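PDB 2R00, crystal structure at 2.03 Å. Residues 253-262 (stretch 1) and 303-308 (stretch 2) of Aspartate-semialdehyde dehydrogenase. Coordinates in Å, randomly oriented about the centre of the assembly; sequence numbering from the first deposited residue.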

# COMPACT_ATOMS: atom_id res chain seq x y z
N ARG A 253 17.14 12.42 -8.37
CA ARG A 253 17.63 13.51 -9.22
C ARG A 253 18.55 12.98 -10.33
O ARG A 253 18.77 13.66 -11.33
N ALA A 254 19.06 11.77 -10.14
CA ALA A 254 19.79 11.04 -11.18
C ALA A 254 19.28 9.61 -11.26
O ALA A 254 18.85 9.06 -10.24
N PRO A 255 19.34 8.99 -12.46
CA PRO A 255 18.87 7.61 -12.60
C PRO A 255 19.71 6.67 -11.76
O PRO A 255 20.91 6.90 -11.60
N ILE A 256 19.08 5.64 -11.21
CA ILE A 256 19.79 4.60 -10.47
C ILE A 256 19.09 3.25 -10.62
O ILE A 256 17.86 3.15 -10.49
N ASP A 257 19.87 2.20 -10.89
CA ASP A 257 19.31 0.88 -11.15
C ASP A 257 18.91 0.21 -9.85
O ASP A 257 19.62 0.33 -8.85
N ALA A 258 17.79 -0.50 -9.88
CA ALA A 258 17.31 -1.27 -8.74
C ALA A 258 18.41 -2.16 -8.15
O ALA A 258 18.53 -2.30 -6.94
N GLU A 259 19.20 -2.76 -9.03
CA GLU A 259 20.30 -3.65 -8.63
C GLU A 259 21.34 -2.90 -7.81
O GLU A 259 21.89 -3.45 -6.87
N GLN A 260 21.61 -1.65 -8.19
CA GLN A 260 22.57 -0.82 -7.47
C GLN A 260 22.04 -0.51 -6.07
O GLN A 260 22.73 -0.76 -5.07
N VAL A 261 20.81 -0.01 -5.98
CA VAL A 261 20.25 0.29 -4.66
C VAL A 261 20.12 -0.96 -3.76
O VAL A 261 20.32 -0.87 -2.56
N MET A 262 19.84 -2.13 -4.35
CA MET A 262 19.83 -3.36 -3.55
C MET A 262 21.21 -3.68 -2.96
O MET A 262 21.31 -4.10 -1.81
N HIS A 303 11.79 3.93 -16.38
CA HIS A 303 11.95 5.18 -15.65
C HIS A 303 12.84 4.93 -14.44
O HIS A 303 12.35 4.74 -13.33
N HIS A 304 14.15 4.92 -14.67
CA HIS A 304 15.13 4.55 -13.66
C HIS A 304 15.48 5.66 -12.66
O HIS A 304 16.22 5.42 -11.70
N SER A 305 14.93 6.85 -12.87
CA SER A 305 14.92 7.86 -11.81
C SER A 305 13.67 7.70 -10.91
O SER A 305 13.38 8.55 -10.05
N GLY A 306 12.95 6.60 -11.11
CA GLY A 306 11.91 6.17 -10.20
C GLY A 306 12.30 4.87 -9.53
O GLY A 306 12.57 3.87 -10.21
N ILE A 307 12.33 4.87 -8.20
CA ILE A 307 12.66 3.68 -7.42
C ILE A 307 11.54 3.37 -6.43
O ILE A 307 10.97 4.28 -5.80
N ASN A 308 11.22 2.08 -6.32
CA ASN A 308 10.16 1.57 -5.46
C ASN A 308 10.72 0.55 -4.48
O ASN A 308 11.58 -0.24 -4.83

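Two side chains of the second stretch do most of the filling, and the apolar one is Ile 307. Buried on the strand, it points its CA-to-CB bond toward the first stretch and enters a hollow lined by Ile 256, Ala 258 and Val 261. Its chi1 of -90° is a stretched m and its chi2 of -82° is also m, a bent conformation that carries CD1 to the start of the helix. There CD1 lies 3.8 Å from Ala 258 CA and 4.2 Å from Ala 258 CB, so the small alanine leaves the backbone itself as part of the wall. Val 261, one turn along, points toward the strand and closes the hollow, its CG1 3.6 Å from Ile 307 CD1; its chi1 of 1° lies between wells. Ile 256 supplies another wall in an unexpected way: its CA-to-CB bond points away, yet with chi1 t its CG2 branch still rests 3.9 Å from Ile 307 CG1. The rule is one bump against a small residue, with branched neighbours around it.

Beyond this apolar plug a backbone hydrogen bond holds the turn against the loop. The type I turn from His 303 to Gly 306 presents the carbonyl of His 304, and Ile 256 N donates to His 304 O at 2.9 Å and a nearly straight 174°. Pro 255 CA sits 3.6 Å from the same His 304 O in a CA-H...O contact, so this one oxygen serves both neighbours. The chains come close enough here that Pro 255 CA and Ser 305 CA are 4.0 Å apart. The CA-to-CB bond of Pro 255 points sideways, and its CB lies 4.3 Å from His 304 CB, while Ser 305, chi1 p, meets Pro 255 CA with its backbone N at 4.0 Å, and its CB lies 4.1 Å from Pro 255 CA; its hydroxyl bonds to a residue just outside the stretches.

His 304 is the larger bump at the exposed margin. Its CB points toward the first stretch, and chi1 m lays the imidazole beside Asp 257, whose OD2 meets the ring edge near its plane, 3.4 Å from His 304 CE1. Asp 257 starts away from the turn, but its end comes nearer with chi1 t. The same carboxylate caps the helix, OD1 accepting from Glu 259 N at 3.2 Å, while Gln 260 OE1 reaches back to accept from Asp 257 N at 2.7 Å. These bonds brace the helix start that carries Ala 258 and Val 261 to the isoleucine.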

# COMPACT_ATOMS: atom_id res chain seq x y z
CB ARG A 253 18.31 14.62 -8.40
CG ARG A 253 17.38 15.30 -7.39
CD ARG A 253 17.98 16.60 -6.84
NE ARG A 253 17.21 17.13 -5.71
CZ ARG A 253 16.13 17.91 -5.81
NH1 ARG A 253 15.67 18.28 -7.00
NH2 ARG A 253 15.51 18.34 -4.72
CB ALA A 254 21.28 11.05 -10.89
CB PRO A 255 19.10 7.30 -14.09
CG PRO A 255 19.30 8.60 -14.76
CD PRO A 255 19.85 9.53 -13.74
CB ILE A 256 19.99 4.97 -8.97
CG1 ILE A 256 20.97 3.99 -8.31
CG2 ILE A 256 18.65 5.05 -8.22
CD1 ILE A 256 21.41 4.41 -6.93
CB ASP A 257 20.31 0.01 -11.92
CG ASP A 257 19.63 -1.08 -12.74
OD1 ASP A 257 19.06 -2.02 -12.14
OD2 ASP A 257 19.68 -0.99 -13.99
CB ALA A 258 16.11 -2.10 -9.13
CB GLU A 259 20.96 -4.28 -9.86
CG GLU A 259 20.08 -5.24 -10.63
CD GLU A 259 19.76 -6.52 -9.86
OE1 GLU A 259 20.52 -6.89 -8.93
OE2 GLU A 259 18.74 -7.16 -10.19
CB GLN A 260 22.90 0.46 -8.25
CG GLN A 260 23.51 0.19 -9.63
CD GLN A 260 23.60 1.44 -10.51
OE1 GLN A 260 22.60 2.10 -10.81
NE2 GLN A 260 24.82 1.75 -10.96
CB VAL A 261 19.00 1.25 -4.69
CG1 VAL A 261 18.62 1.64 -6.10
CG2 VAL A 261 17.81 0.70 -3.89
CB MET A 262 19.29 -4.56 -4.34
CG MET A 262 17.78 -4.58 -4.44
SD MET A 262 17.09 -6.14 -5.01
CE MET A 262 17.41 -6.03 -6.77
CB HIS A 303 10.59 5.75 -15.26
CG HIS A 303 10.65 7.03 -14.47
ND1 HIS A 303 11.18 8.20 -14.98
CD2 HIS A 303 10.24 7.32 -13.21
CE1 HIS A 303 11.10 9.15 -14.07
NE2 HIS A 303 10.53 8.64 -12.99
CB HIS A 304 16.39 3.97 -14.31
CG HIS A 304 16.22 2.54 -14.75
ND1 HIS A 304 17.21 1.60 -14.59
CD2 HIS A 304 15.17 1.91 -15.33
CE1 HIS A 304 16.78 0.43 -15.06
NE2 HIS A 304 15.55 0.60 -15.51
CB SER A 305 15.11 9.29 -12.36
OG SER A 305 13.98 9.74 -13.09
CB ILE A 307 14.06 3.82 -6.72
CG1 ILE A 307 15.17 3.29 -7.63
CG2 ILE A 307 14.13 3.08 -5.38
CD1 ILE A 307 15.33 1.74 -7.57
CB ASN A 308 9.07 0.89 -6.29
CG ASN A 308 8.41 1.83 -7.27
OD1 ASN A 308 7.51 2.59 -6.90
ND2 ASN A 308 8.85 1.79 -8.52